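Local structure of regulatory protein MarR (Planctomyces limnophilus, 3U2R) at residues R89-R94 with T109-K114. The protein probably binds DNA through a winged helix-turn-helix domain and regulates transcription, as in other members of the MarR family. Numbering follows the deposited sequence.
Sequences RGLVLR and TDAGLK
With OG1 of T109 set between its own backbone N and carbonyl carbon (chi1 59°) and CG2 anti to that carbonyl, the hydroxyl faces the turn at G90 and L91 while the methyl lies against the backbone beyond it. T109 OG1 donates to G90 O at 2.8 Å, approaching the carbonyl bent, at a C=O...O angle of 136° and tilted 21° from its plane. T109 OG1 also accepts from G112 N at 3.2 Å, the N-cap bond of helix 110-148, and T109 N adds a weak bond to L91 O. T109 CG2 packs 3.7 Å from V92 C and meets L93 CB at 4.0 Å. Deeper in, L91, its CG anti to the carbonyl carbon, brings CD2 to 3.6 Å from A111 O; L91 O meets G112 CA in a C-H...O contact, an approach that leaves little room for a CB at this position. V92 leaves the backbone away from T109-K114, and its side chain packs on L52, L55 and L86. An alanine at T109 would probably leave G90 O without its hydroxyl donor and G112 N without its side-chain cap, and open a gap beside V92 and L93. One hydroxyl thus joins two helix ends, donating to the Schellman turn that closes helix 78-88 and capping the start of helix 110-148, thereby coupling the entry to the wing hairpin, strands 92-97 and 103-108, with its exit.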
ATOM      1  N   ARG A  89      25.167 -23.263  22.897  1.00 53.17           N
ATOM      2  CA  ARG A  89      24.300 -23.986  21.983  1.00 52.54           C
ATOM      3  C   ARG A  89      25.092 -24.765  20.884  1.00 53.88           C
ATOM      4  O   ARG A  89      24.466 -25.410  20.040  1.00 53.78           O
ATOM      5  CB  ARG A  89      23.340 -23.020  21.285  1.00 55.22           C
ATOM      6  CG  ARG A  89      22.482 -22.126  22.202  1.00 74.90           C
ATOM      7  CD  ARG A  89      21.026 -22.509  22.280  1.00 78.29           C
ATOM      8  NE  ARG A  89      20.320 -22.568  20.990  1.00 64.37           N
ATOM      9  CZ  ARG A  89      19.600 -21.599  20.425  1.00 73.80           C
ATOM     10  NH1 ARG A  89      19.512 -20.396  20.998  1.00 62.20           N
ATOM     11  NH2 ARG A  89      18.967 -21.819  19.279  1.00 60.95           N
ATOM     12  N   GLY A  90      26.425 -24.709  20.878  1.00 48.62           N
ATOM     13  CA  GLY A  90      27.232 -25.400  19.866  1.00 45.32           C
ATOM     14  C   GLY A  90      27.094 -24.724  18.505  1.00 46.91           C
ATOM     15  O   GLY A  90      27.313 -25.337  17.480  1.00 45.24           O
ATOM     16  N   LEU A  91      26.653 -23.460  18.453  1.00 46.07           N
ATOM     17  CA  LEU A  91      26.418 -22.800  17.159  1.00 43.84           C
ATOM     18  C   LEU A  91      27.668 -22.081  16.632  1.00 47.94           C
ATOM     19  O   LEU A  91      27.730 -21.768  15.434  1.00 46.75           O
ATOM     20  CB  LEU A  91      25.250 -21.804  17.269  1.00 43.36           C
ATOM     21  CG  LEU A  91      23.909 -22.415  17.610  1.00 47.27           C
ATOM     22  CD1 LEU A  91      22.929 -21.319  17.837  1.00 47.70           C
ATOM     23  CD2 LEU A  91      23.381 -23.362  16.503  1.00 47.79           C
ATOM     24  N   VAL A  92      28.605 -21.755  17.530  1.00 45.15           N
ATOM     25  CA  VAL A  92      29.874 -21.105  17.211  1.00 44.44           C
ATOM     26  C   VAL A  92      30.996 -21.785  17.975  1.00 48.67           C
ATOM     27  O   VAL A  92      30.718 -22.466  18.939  1.00 49.10           O
ATOM     28  CB  VAL A  92      29.872 -19.622  17.494  1.00 47.39           C
ATOM     29  CG1 VAL A  92      28.769 -18.924  16.732  1.00 46.67           C
ATOM     30  CG2 VAL A  92      29.801 -19.343  18.998  1.00 48.69           C
ATOM     31  N   LEU A  93      32.228 -21.671  17.495  1.00 45.88           N
ATOM     32  CA  LEU A  93      33.408 -22.255  18.143  1.00 45.69           C
ATOM     33  C   LEU A  93      34.423 -21.147  18.454  1.00 49.24           C
ATOM     34  O   LEU A  93      34.846 -20.429  17.564  1.00 45.26           O
ATOM     35  CB  LEU A  93      34.029 -23.322  17.263  1.00 45.67           C
ATOM     36  CG  LEU A  93      35.189 -24.085  17.904  1.00 53.01           C
ATOM     37  CD1 LEU A  93      34.731 -24.913  19.057  1.00 52.61           C
ATOM     38  CD2 LEU A  93      35.875 -24.902  16.940  1.00 54.38           C
ATOM     39  N   ARG A  94      34.828 -21.035  19.702  1.00 49.44           N
ATOM     40  CA  ARG A  94      35.822 -20.040  20.101  1.00 51.06           C
ATOM     41  C   ARG A  94      37.223 -20.584  20.051  1.00 53.75           C
ATOM     42  O   ARG A  94      37.476 -21.733  20.425  1.00 55.23           O
ATOM     43  CB  ARG A  94      35.544 -19.537  21.513  1.00 53.38           C
ATOM     44  CG  ARG A  94      34.441 -18.521  21.561  1.00 64.05           C
ATOM     45  CD  ARG A  94      34.127 -18.162  23.010  1.00 77.06           C
ATOM     46  NE  ARG A  94      33.322 -16.952  23.143  1.00 83.71           N
ATOM     47  CZ  ARG A  94      32.457 -16.699  24.122  1.00101.06           C
ATOM     48  NH1 ARG A  94      31.797 -15.550  24.151  1.00 91.25           N
ATOM     49  NH2 ARG A  94      32.228 -17.604  25.071  1.00 90.67           N
ATOM     50  N   THR A 109      29.928 -23.057  13.324  1.00 42.14           N
ATOM     51  CA  THR A 109      30.019 -24.545  13.299  1.00 42.44           C
ATOM     52  C   THR A 109      29.063 -25.052  12.257  1.00 45.99           C
ATOM     53  O   THR A 109      28.258 -24.271  11.738  1.00 44.97           O
ATOM     54  CB  THR A 109      29.626 -25.125  14.641  1.00 47.55           C
ATOM     55  OG1 THR A 109      28.288 -24.712  14.907  1.00 40.24           O
ATOM     56  CG2 THR A 109      30.533 -24.678  15.743  1.00 41.27           C
ATOM     57  N   ASP A 110      29.036 -26.358  12.026  1.00 43.67           N
ATOM     58  CA  ASP A 110      28.038 -26.926  11.111  1.00 42.50           C
ATOM     59  C   ASP A 110      26.622 -26.671  11.594  1.00 44.72           C
ATOM     60  O   ASP A 110      25.729 -26.445  10.781  1.00 43.06           O
ATOM     61  CB  ASP A 110      28.218 -28.428  10.952  1.00 43.64           C
ATOM     62  CG  ASP A 110      29.428 -28.831  10.113  1.00 53.47           C
ATOM     63  OD1 ASP A 110      30.140 -27.933   9.616  1.00 55.43           O
ATOM     64  OD2 ASP A 110      29.593 -30.028   9.865  1.00 60.85           O
ATOM     65  N   ALA A 111      26.410 -26.731  12.914  1.00 39.50           N
ATOM     66  CA  ALA A 111      25.075 -26.523  13.452  1.00 40.09           C
ATOM     67  C   ALA A 111      24.652 -25.076  13.385  1.00 45.67           C
ATOM     68  O   ALA A 111      23.462 -24.841  13.235  1.00 50.21           O
ATOM     69  CB  ALA A 111      24.999 -27.027  14.878  1.00 41.72           C
ATOM     70  N   GLY A 112      25.589 -24.117  13.379  1.00 41.74           N
ATOM     71  CA  GLY A 112      25.237 -22.711  13.153  1.00 41.41           C
ATOM     72  C   GLY A 112      24.882 -22.464  11.698  1.00 46.14           C
ATOM     73  O   GLY A 112      24.008 -21.643  11.393  1.00 46.61           O
ATOM     74  N   LEU A 113      25.572 -23.173  10.766  1.00 44.46           N
ATOM     75  CA  LEU A 113      25.239 -23.091   9.341  1.00 45.40           C
ATOM     76  C   LEU A 113      23.820 -23.675   9.124  1.00 45.96           C
ATOM     77  O   LEU A 113      22.987 -23.085   8.420  1.00 46.56           O
ATOM     78  CB  LEU A 113      26.249 -23.849   8.456  1.00 47.00           C
ATOM     79  CG  LEU A 113      27.616 -23.181   8.303  1.00 55.22           C
ATOM     80  CD1 LEU A 113      28.610 -24.138   7.685  1.00 58.33           C
ATOM     81  CD2 LEU A 113      27.522 -21.932   7.385  1.00 62.61           C
ATOM     82  N   LYS A 114      23.563 -24.831   9.719  1.00 53.40           N
ATOM     83  CA  LYS A 114      22.253 -25.459   9.595  1.00 52.35           C
ATOM     84  C   LYS A 114      21.184 -24.525  10.139  1.00 54.31           C
ATOM     85  O   LYS A 114      20.117 -24.399   9.529  1.00 52.68           O
ATOM     86  CB  LYS A 114      22.224 -26.794  10.338  1.00 57.67           C
ATOM     87  CG  LYS A 114      20.847 -27.478  10.484  1.00 72.62           C
ATOM     88  CD  LYS A 114      20.606 -28.527   9.449  1.00 87.52           C
ATOM     89  CE  LYS A 114      19.255 -29.183   9.642  1.00 82.17           C
ATOM     90  NZ  LYS A 114      18.235 -28.568   8.759  1.00 89.13           N
TER